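Local coordinates for neural-cadherin (Drosophila melanogaster, PDB 3UBF), which mediates calcium-dependent, preferentially homophilic adhesion between cells and is represented here by three consecutive extracellular cadherin domains, at residues A[23-28]-A[49-54]; A[219-224]-A[232-237]; A[273-278]-A[307-312]. One frame throughout, in Å; residues are numbered along the deposited sequence.

Interaction 1. Residues A[23-28]-A[49-54]; sequences VFQLEK and NGAVRV
V52 lies over one face of the F24 ring in a CH-pi contact, its CB 4.1 Å from the ring centroid and displaced toward the rim. The two side chains run side by side and point the same way. F24 CG stands between its own backbone N and carbonyl carbon (chi1 67°), nearer to V52 than CB is. V52 CG2 reaches F24 CZ at 3.7 Å and also meets L26 CD1 at 3.7 Å, joining ring and leucine into one apolar patch, while V23 CG2 touches V54 CG2 at 3.6 Å.

Around this centre the backbones pair antiparallel. V52 is held through both backbone polar atoms: its N donates to F24 O at 2.8 Å and its O accepts from V23 N. L26 N then donates to G50 O. At the polar edge the Q25 chain bends at chi2 (65°), and NE2 serves two carbonyls, N49 O at 2.7 Å by a bent bond and L26 O at 3.0 Å by a straighter one. N49 OD1 takes A51 N at 2.8 Å, an Asx turn. G50, next to the Q25 amide, has a positive phi (88°), a backbone conformation that glycine adopts readily.

Strand 51-54 runs between 22-25 and 44-46 in one sheet of the first cadherin domain, V52 also resting on V44 and V46. F24 and L26 pack on K7 of strand 3-12 and V92 of strand 88-97, both in the other sheet of the sandwich, and E27 forms a salt bridge to K7.

Interaction 2. Residues A[219-224]-A[232-237]; sequences YEAEIP and DIISIK. With ZN (zinc ion), chain R.
Y219 touches the segment 232-237 from CB to its hydroxyl. Its CB meets I234 CD1 at 4.0 Å, and CG, set anti to the carbonyl carbon (chi1 -67°), is the first ring atom to come under I236. I236 CG1 lies over the centre of the ring, 3.7 Å from the centroid and only 10° off the normal, a CH-pi contact; I236 CG2 comes near CE1 and CZ farther out. I234 CD1 comes instead to the edge of the ring at CD2, and also packs against E220 O. At the tip, Y219 OH is 2.7 Å from the O of a water in the ring plane, and the same water O accepts from K237 N at 3.2 Å. A weak hydrogen bond links OH to M216 N as well. An alanine in place of Y219 would probably leave I236 CG1 without its aromatic partner, open a gap beside I234 and deprive the bridging water of its hydroxyl.

Farther along, A221 CB touches I233 CG2 at 3.9 Å. I223 and I233 cross at about a right angle and meet through their CD1 atoms, 3.8 Å apart. I233 and I234 form a classic beta bulge opposite V269, and both reach strand 219-224. D232, beyond the packed residues, binds a zinc ion through OD2 at 2.4 Å.

The strand axes run nearly antiparallel, 7.3 Å apart at closest approach, as side chains rather than backbones fill the interface. Strand 219-224 borders one sheet of the third cadherin domain and 232-239 belongs to the other, whose edge strand 213-214 supplies F214 beside Y219 and I236. This is face-to-face packing of two sheets, as in the Greek-key beta sandwich of the cadherin repeat.

Interaction 3. Residues A[273-278]-A[307-312]; sequences KELDFE and IRVTDV. With ZN (zinc ion), chain O; ZN (zinc ion), chain S.
E278 and D311 meet through metal. E278 OE2 binds one zinc ion at 2.4 Å and D311 OD1 binds the same ion at 2.5 Å, a water and E225 also belonging to this site. The other oxygen of D311, OD2, binds a second zinc at 2.0 Å, which also holds a water, so one aspartate carboxylate bridges two metals. The side chains of E278 and D311 cross at about a right angle with their carboxylate planes 64° apart, and E278 OE2 comes within 3.1 Å of D311 OD2.

Behind the acids, F277 forms the apolar side of the contact. Its side chain leaves CA toward segment 307-312, with CG anti to the backbone N (chi1 -172°), and D311 CB sits over one ring face, 3.7 Å from the centroid and offset toward the rim. V309 O lies at the ring edge, 3.2 Å from CE1. L275 CD1 on V309 CG2 and F277 CD1 on V309 CG1 extend this packing more loosely.

Further bonds steady the ligands. V312 N donates to D311 OD1 at 2.8 Å from above the carboxylate plane, and D276 OD1 weakly accepts E278 N. F277 N bonds to E225 OE2, while H284 stacks on the F277 ring and its NE2 bonds to F277 O.

Acidic oxygens this close would be expected to repel one another without a cation between them. Acids from separate loops gathered at the end of a cadherin domain are consistent with a calcium site of the interdomain type, occupied here by zinc.

From the N terminus, interaction 1 closes a loop of 20 residues within the first cadherin domain, binding neighbouring strands of one sheet. The other two contacts lie in the third domain, about 56 and 63 Å from interaction 1, centre to centre. Interaction 2 closes a loop of seven residues and joins the two sheets of the domain. Interaction 3 spans 28 residues, 17 of them in strands, and ties a loop to the last modelled residues of the chain at the metal-binding tip. All three follow in series, neither nested nor crossed. Interactions 2 and 3 share a sheet: strands 219-224 and 300-310 run parallel, with I223 N probably bonded to R308 O at 2.8 Å.

Interaction 1. Residues A[23-28]-A[49-54]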
loop_
_atom_site.group_PDB
_atom_site.type_symbol
_atom_site.label_atom_id
_atom_site.label_comp_id
_atom_site.label_asym_id
_atom_site.label_seq_id
_atom_site.Cartn_x
_atom_site.Cartn_y
_atom_site.Cartn_z
ATOM N N VAL A 23 -27.389 2.039 -18.549
ATOM C CA VAL A 23 -26.488 3.014 -17.958
ATOM C C VAL A 23 -27.048 4.426 -18.116
ATOM O O VAL A 23 -27.133 5.198 -17.157
ATOM C CB VAL A 23 -25.061 2.910 -18.532
ATOM C CG1 VAL A 23 -24.101 3.754 -17.693
ATOM C CG2 VAL A 23 -24.593 1.449 -18.522
ATOM N N PHE A 24 -27.444 4.762 -19.328
ATOM C CA PHE A 24 -28.021 6.062 -19.548
ATOM C C PHE A 24 -28.925 6.030 -20.764
ATOM O O PHE A 24 -28.846 5.119 -21.604
ATOM C CB PHE A 24 -26.937 7.158 -19.661
ATOM C CG PHE A 24 -26.063 7.036 -20.878
ATOM C CD1 PHE A 24 -26.292 7.839 -21.997
ATOM C CD2 PHE A 24 -25.008 6.118 -20.913
ATOM C CE1 PHE A 24 -25.475 7.729 -23.138
ATOM C CE2 PHE A 24 -24.200 5.994 -22.040
ATOM C CZ PHE A 24 -24.427 6.805 -23.154
ATOM N N GLN A 25 -29.790 7.035 -20.806
ATOM C CA GLN A 25 -30.755 7.246 -21.856
ATOM C C GLN A 25 -30.194 8.282 -22.843
ATOM O O GLN A 25 -29.884 9.411 -22.457
ATOM C CB GLN A 25 -32.053 7.749 -21.211
ATOM C CG GLN A 25 -33.183 8.085 -22.166
ATOM C CD GLN A 25 -33.667 6.876 -22.895
ATOM O OE1 GLN A 25 -34.325 6.014 -22.306
ATOM N NE2 GLN A 25 -33.332 6.780 -24.184
ATOM N N LEU A 26 -30.045 7.886 -24.102
ATOM C CA LEU A 26 -29.761 8.829 -25.171
ATOM C C LEU A 26 -31.002 9.692 -25.423
ATOM O O LEU A 26 -32.129 9.179 -25.459
ATOM C CB LEU A 26 -29.378 8.096 -26.442
ATOM C CG LEU A 26 -27.946 7.576 -26.500
ATOM C CD1 LEU A 26 -27.797 6.566 -27.624
ATOM C CD2 LEU A 26 -26.971 8.739 -26.670
ATOM N N GLU A 27 -30.791 10.998 -25.582
ATOM C CA GLU A 27 -31.899 11.929 -25.751
ATOM C C GLU A 27 -32.376 11.938 -27.187
ATOM O O GLU A 27 -31.607 11.682 -28.122
ATOM C CB GLU A 27 -31.510 13.347 -25.346
ATOM C CG GLU A 27 -30.699 13.459 -24.068
ATOM C CD GLU A 27 -29.215 13.486 -24.345
ATOM O OE1 GLU A 27 -28.734 12.608 -25.097
ATOM O OE2 GLU A 27 -28.532 14.389 -23.812
ATOM N N LYS A 28 -33.653 12.251 -27.353
ATOM C CA LYS A 28 -34.246 12.362 -28.668
ATOM C C LYS A 28 -34.714 13.797 -28.924
ATOM O O LYS A 28 -35.217 14.458 -28.012
ATOM C CB LYS A 28 -35.402 11.374 -28.788
ATOM C CG LYS A 28 -36.456 11.521 -27.720
ATOM C CD LYS A 28 -37.380 10.325 -27.713
ATOM C CE LYS A 28 -38.374 10.437 -26.582
ATOM N NZ LYS A 28 -39.441 9.404 -26.690
ATOM N N ASN A 49 -35.240 2.460 -27.927
ATOM C CA ASN A 49 -35.616 3.705 -27.249
ATOM C C ASN A 49 -34.430 4.612 -26.872
ATOM O O ASN A 49 -34.616 5.638 -26.218
ATOM C CB ASN A 49 -36.461 3.399 -26.005
ATOM C CG ASN A 49 -35.655 2.710 -24.893
ATOM O OD1 ASN A 49 -34.424 2.563 -24.982
ATOM N ND2 ASN A 49 -36.349 2.293 -23.835
ATOM N N GLY A 50 -33.215 4.225 -27.259
ATOM C CA GLY A 50 -32.032 5.011 -26.929
ATOM C C GLY A 50 -31.348 4.710 -25.608
ATOM O O GLY A 50 -30.324 5.320 -25.289
ATOM N N ALA A 51 -31.895 3.769 -24.833
ATOM C CA ALA A 51 -31.213 3.322 -23.624
ATOM C C ALA A 51 -29.920 2.603 -24.004
ATOM O O ALA A 51 -29.945 1.682 -24.824
ATOM C CB ALA A 51 -32.111 2.423 -22.793
ATOM N N VAL A 52 -28.796 3.046 -23.433
ATOM C CA VAL A 52 -27.498 2.382 -23.643
ATOM C C VAL A 52 -27.234 1.324 -22.561
ATOM O O VAL A 52 -27.174 1.634 -21.372
ATOM C CB VAL A 52 -26.340 3.396 -23.718
ATOM C CG1 VAL A 52 -25.011 2.677 -23.832
ATOM C CG2 VAL A 52 -26.518 4.330 -24.917
ATOM N N ARG A 53 -27.083 0.072 -22.973
ATOM C CA ARG A 53 -26.972 -1.028 -22.014
ATOM C C ARG A 53 -25.632 -1.729 -22.061
ATOM O O ARG A 53 -25.018 -1.847 -23.123
ATOM C CB ARG A 53 -28.102 -2.044 -22.219
ATOM C CG ARG A 53 -29.479 -1.471 -21.893
ATOM C CD ARG A 53 -30.589 -2.398 -22.270
ATOM N NE ARG A 53 -30.582 -3.584 -21.426
ATOM C CZ ARG A 53 -31.419 -4.609 -21.555
ATOM N NH1 ARG A 53 -32.353 -4.602 -22.509
ATOM N NH2 ARG A 53 -31.322 -5.639 -20.720
ATOM N N VAL A 54 -25.196 -2.198 -20.897
ATOM C CA VAL A 54 -23.965 -2.972 -20.766
ATOM C C VAL A 54 -24.120 -4.298 -21.505
ATOM O O VAL A 54 -25.041 -5.074 -21.223
ATOM C CB VAL A 54 -23.617 -3.251 -19.273
ATOM C CG1 VAL A 54 -22.277 -3.942 -19.148
ATOM C CG2 VAL A 54 -23.618 -1.965 -18.458
#

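Interaction 2. Residues A[219-224]-A[232-237]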
loop_
_atom_site.group_PDB
_atom_site.type_symbol
_atom_site.label_atom_id
_atom_site.label_comp_id
_atom_site.label_asym_id
_atom_site.label_seq_id
_atom_site.Cartn_x
_atom_site.Cartn_y
_atom_site.Cartn_z
ATOM N N TYR A 219 6.250 4.795 18.981
ATOM C CA TYR A 219 5.013 4.242 19.494
ATOM C C TYR A 219 4.299 5.251 20.361
ATOM O O TYR A 219 4.918 6.008 21.100
ATOM C CB TYR A 219 5.287 2.972 20.290
ATOM C CG TYR A 219 5.788 1.830 19.456
ATOM C CD1 TYR A 219 7.138 1.709 19.153
ATOM C CD2 TYR A 219 4.916 0.857 18.981
ATOM C CE1 TYR A 219 7.608 0.654 18.398
ATOM C CE2 TYR A 219 5.378 -0.201 18.227
ATOM C CZ TYR A 219 6.727 -0.289 17.936
ATOM O OH TYR A 219 7.198 -1.325 17.181
ATOM N N GLU A 220 2.980 5.211 20.276
ATOM C CA GLU A 220 2.101 6.179 20.882
ATOM C C GLU A 220 0.911 5.380 21.404
ATOM O O GLU A 220 0.316 4.593 20.662
ATOM C CB GLU A 220 1.661 7.176 19.799
ATOM C CG GLU A 220 1.878 8.646 20.162
ATOM C CD GLU A 220 2.483 9.493 19.012
ATOM O OE1 GLU A 220 1.787 9.719 17.988
ATOM O OE2 GLU A 220 3.657 9.946 19.147
ATOM N N ALA A 221 0.584 5.533 22.683
ATOM C CA ALA A 221 -0.661 4.961 23.211
ATOM C C ALA A 221 -1.448 6.031 23.937
ATOM O O ALA A 221 -0.871 6.948 24.506
ATOM C CB ALA A 221 -0.394 3.778 24.127
ATOM N N GLU A 222 -2.766 5.904 23.898
ATOM C CA GLU A 222 -3.666 6.806 24.581
ATOM C C GLU A 222 -4.602 5.980 25.448
ATOM O O GLU A 222 -5.386 5.190 24.943
ATOM C CB GLU A 222 -4.462 7.644 23.579
ATOM C CG GLU A 222 -5.620 8.411 24.226
ATOM C CD GLU A 222 -6.189 9.511 23.342
ATOM O OE1 GLU A 222 -5.440 10.465 23.008
ATOM O OE2 GLU A 222 -7.394 9.428 23.002
ATOM N N ILE A 223 -4.521 6.166 26.759
ATOM C CA ILE A 223 -5.290 5.347 27.678
ATOM C C ILE A 223 -6.110 6.161 28.671
ATOM O O ILE A 223 -5.659 7.206 29.144
ATOM C CB ILE A 223 -4.402 4.313 28.396
ATOM C CG1 ILE A 223 -3.256 4.994 29.161
ATOM C CG2 ILE A 223 -3.884 3.280 27.366
ATOM C CD1 ILE A 223 -2.609 4.129 30.209
ATOM N N PRO A 224 -7.339 5.696 28.959
ATOM C CA PRO A 224 -8.137 6.365 29.967
ATOM C C PRO A 224 -7.536 6.204 31.355
ATOM O O PRO A 224 -6.785 5.260 31.625
ATOM C CB PRO A 224 -9.497 5.661 29.885
ATOM C CG PRO A 224 -9.257 4.409 29.171
ATOM C CD PRO A 224 -8.110 4.660 28.250
ATOM N N ASP A 232 -2.998 -4.766 29.365
ATOM C CA ASP A 232 -2.141 -4.475 28.223
ATOM C C ASP A 232 -2.478 -3.108 27.665
ATOM O O ASP A 232 -3.652 -2.781 27.487
ATOM C CB ASP A 232 -2.329 -5.521 27.119
ATOM C CG ASP A 232 -2.030 -6.943 27.583
ATOM O OD1 ASP A 232 -1.306 -7.130 28.592
ATOM O OD2 ASP A 232 -2.523 -7.888 26.926
ATOM N N ILE A 233 -1.442 -2.326 27.388
ATOM C CA ILE A 233 -1.581 -0.968 26.918
ATOM C C ILE A 233 -1.147 -0.877 25.455
ATOM O O ILE A 233 -1.831 -0.272 24.620
ATOM C CB ILE A 233 -0.746 -0.019 27.809
ATOM C CG1 ILE A 233 -1.486 0.226 29.114
ATOM C CG2 ILE A 233 -0.426 1.318 27.121
ATOM C CD1 ILE A 233 -0.628 0.850 30.155
ATOM N N ILE A 234 -0.006 -1.484 25.151
ATOM C CA ILE A 234 0.531 -1.473 23.802
ATOM C C ILE A 234 1.500 -2.636 23.649
ATOM O O ILE A 234 2.152 -3.036 24.623
ATOM C CB ILE A 234 1.186 -0.090 23.453
ATOM C CG1 ILE A 234 1.641 -0.037 21.986
ATOM C CG2 ILE A 234 2.296 0.261 24.434
ATOM C CD1 ILE A 234 1.768 1.366 21.432
ATOM N N SER A 235 1.556 -3.198 22.443
ATOM C CA SER A 235 2.530 -4.235 22.122
ATOM C C SER A 235 3.630 -3.645 21.277
ATOM O O SER A 235 3.374 -3.009 20.259
ATOM C CB SER A 235 1.891 -5.398 21.358
ATOM O OG SER A 235 1.469 -6.411 22.248
ATOM N N ILE A 236 4.860 -3.867 21.701
ATOM C CA ILE A 236 6.003 -3.413 20.944
ATOM C C ILE A 236 6.756 -4.620 20.410
ATOM O O ILE A 236 6.955 -5.613 21.117
ATOM C CB ILE A 236 6.874 -2.483 21.790
ATOM C CG1 ILE A 236 6.171 -1.137 21.914
ATOM C CG2 ILE A 236 8.223 -2.272 21.154
ATOM C CD1 ILE A 236 6.242 -0.569 23.274
ATOM N N LYS A 237 7.136 -4.557 19.142
ATOM C CA LYS A 237 7.870 -5.658 18.557
ATOM C C LYS A 237 9.029 -5.149 17.724
ATOM O O LYS A 237 8.905 -4.153 17.004
ATOM C CB LYS A 237 6.953 -6.555 17.724
ATOM C CG LYS A 237 7.452 -7.979 17.642
ATOM C CD LYS A 237 6.524 -8.871 16.836
ATOM C CE LYS A 237 7.089 -9.140 15.446
ATOM N NZ LYS A 237 6.536 -10.392 14.845
HETATM ZN ZN ZN R . -1.980 -9.897 28.074
HETATM O O HOH W 1 5.217 -3.147 17.010
#

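Interaction 3. Residues A[273-278]-A[307-312]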
loop_
_atom_site.group_PDB
_atom_site.type_symbol
_atom_site.label_atom_id
_atom_site.label_comp_id
_atom_site.label_asym_id
_atom_site.label_seq_id
_atom_site.Cartn_x
_atom_site.Cartn_y
_atom_site.Cartn_z
ATOM N N LYS A 273 0.652 0.710 37.817
ATOM C CA LYS A 273 0.072 1.513 38.900
ATOM C C LYS A 273 -1.314 2.032 38.533
ATOM O O LYS A 273 -1.636 2.138 37.356
ATOM C CB LYS A 273 0.980 2.707 39.220
ATOM C CG LYS A 273 2.297 2.343 39.888
ATOM C CD LYS A 273 3.234 3.544 39.967
ATOM C CE LYS A 273 4.487 3.190 40.772
ATOM N NZ LYS A 273 5.415 4.343 40.923
ATOM N N GLU A 274 -2.128 2.363 39.537
ATOM C CA GLU A 274 -3.388 3.075 39.300
ATOM C C GLU A 274 -3.093 4.501 38.840
ATOM O O GLU A 274 -2.060 5.068 39.185
ATOM C CB GLU A 274 -4.270 3.091 40.559
ATOM N N LEU A 275 -4.000 5.072 38.054
ATOM C CA LEU A 275 -3.805 6.400 37.496
ATOM C C LEU A 275 -4.820 7.418 38.006
ATOM O O LEU A 275 -6.013 7.117 38.147
ATOM C CB LEU A 275 -3.858 6.343 35.971
ATOM C CG LEU A 275 -2.767 5.563 35.234
ATOM C CD1 LEU A 275 -3.206 5.317 33.807
ATOM C CD2 LEU A 275 -1.411 6.288 35.283
ATOM N N ASP A 276 -4.337 8.624 38.280
ATOM C CA ASP A 276 -5.208 9.742 38.624
ATOM C C ASP A 276 -4.910 10.918 37.686
ATOM O O ASP A 276 -3.775 11.413 37.625
ATOM C CB ASP A 276 -5.032 10.138 40.098
ATOM C CG ASP A 276 -6.244 10.867 40.667
ATOM O OD1 ASP A 276 -7.101 11.338 39.877
ATOM O OD2 ASP A 276 -6.345 10.959 41.915
ATOM N N PHE A 277 -5.928 11.338 36.935
ATOM C CA PHE A 277 -5.797 12.446 35.985
ATOM C C PHE A 277 -5.794 13.781 36.708
ATOM O O PHE A 277 -5.120 14.722 36.288
ATOM C CB PHE A 277 -6.921 12.401 34.949
ATOM C CG PHE A 277 -6.759 13.390 33.829
ATOM C CD1 PHE A 277 -5.975 13.082 32.722
ATOM C CD2 PHE A 277 -7.407 14.616 33.867
ATOM C CE1 PHE A 277 -5.832 13.984 31.675
ATOM C CE2 PHE A 277 -7.272 15.525 32.816
ATOM C CZ PHE A 277 -6.480 15.205 31.717
ATOM N N GLU A 278 -6.550 13.845 37.801
ATOM C CA GLU A 278 -6.647 15.042 38.627
ATOM C C GLU A 278 -5.499 15.129 39.635
ATOM O O GLU A 278 -5.362 16.135 40.334
ATOM C CB GLU A 278 -8.002 15.095 39.344
ATOM C CG GLU A 278 -9.178 15.492 38.454
ATOM C CD GLU A 278 -9.984 14.304 37.917
ATOM O OE1 GLU A 278 -11.155 14.157 38.329
ATOM O OE2 GLU A 278 -9.468 13.522 37.089
ATOM N N ILE A 307 2.921 7.702 26.145
ATOM C CA ILE A 307 1.614 7.320 26.664
ATOM C C ILE A 307 0.881 8.530 27.201
ATOM O O ILE A 307 1.311 9.165 28.163
ATOM C CB ILE A 307 1.698 6.218 27.749
ATOM C CG1 ILE A 307 2.454 4.995 27.205
ATOM C CG2 ILE A 307 0.294 5.856 28.251
ATOM C CD1 ILE A 307 2.590 3.849 28.183
ATOM N N ARG A 308 -0.232 8.843 26.557
ATOM C CA ARG A 308 -1.115 9.900 27.004
ATOM C C ARG A 308 -2.270 9.331 27.817
ATOM O O ARG A 308 -2.842 8.293 27.476
ATOM C CB ARG A 308 -1.640 10.675 25.813
ATOM C CG ARG A 308 -0.572 11.473 25.094
ATOM C CD ARG A 308 -0.991 11.830 23.664
ATOM N NE ARG A 308 -0.162 12.896 23.095
ATOM C CZ ARG A 308 0.911 12.705 22.328
ATOM N NH1 ARG A 308 1.318 11.474 22.001
ATOM N NH2 ARG A 308 1.578 13.758 21.875
ATOM N N VAL A 309 -2.596 10.022 28.901
ATOM C CA VAL A 309 -3.700 9.654 29.756
ATOM C C VAL A 309 -4.812 10.674 29.575
ATOM O O VAL A 309 -4.583 11.883 29.667
ATOM C CB VAL A 309 -3.257 9.590 31.229
ATOM C CG1 VAL A 309 -4.428 9.228 32.153
ATOM C CG2 VAL A 309 -2.124 8.584 31.383
ATOM N N THR A 310 -6.009 10.180 29.278
ATOM C CA THR A 310 -7.182 11.038 29.186
ATOM C C THR A 310 -8.001 10.902 30.451
ATOM O O THR A 310 -7.943 9.878 31.127
ATOM C CB THR A 310 -8.072 10.711 27.961
ATOM O OG1 THR A 310 -8.667 9.414 28.111
ATOM C CG2 THR A 310 -7.263 10.768 26.681
ATOM N N ASP A 311 -8.752 11.942 30.782
ATOM C CA ASP A 311 -9.697 11.837 31.877
ATOM C C ASP A 311 -10.927 11.060 31.444
ATOM O O ASP A 311 -11.262 10.969 30.264
ATOM C CB ASP A 311 -10.124 13.211 32.400
ATOM C CG ASP A 311 -10.553 13.173 33.863
ATOM O OD1 ASP A 311 -10.542 12.085 34.476
ATOM O OD2 ASP A 311 -10.897 14.243 34.409
ATOM N N VAL A 312 -11.604 10.508 32.431
ATOM C CA VAL A 312 -12.853 9.837 32.195
ATOM C C VAL A 312 -13.937 10.511 33.018
ATOM O O VAL A 312 -15.042 10.724 32.524
ATOM C CB VAL A 312 -12.743 8.342 32.529
ATOM C CG1 VAL A 312 -12.996 8.087 34.033
ATOM C CG2 VAL A 312 -13.700 7.548 31.635
HETATM ZN ZN ZN O . -10.695 11.491 36.908
HETATM ZN ZN ZN S . -12.440 14.577 35.615
HETATM O O HOH W 2 -13.863 13.109 36.378
HETATM O O HOH W 3 -9.983 10.392 38.844
#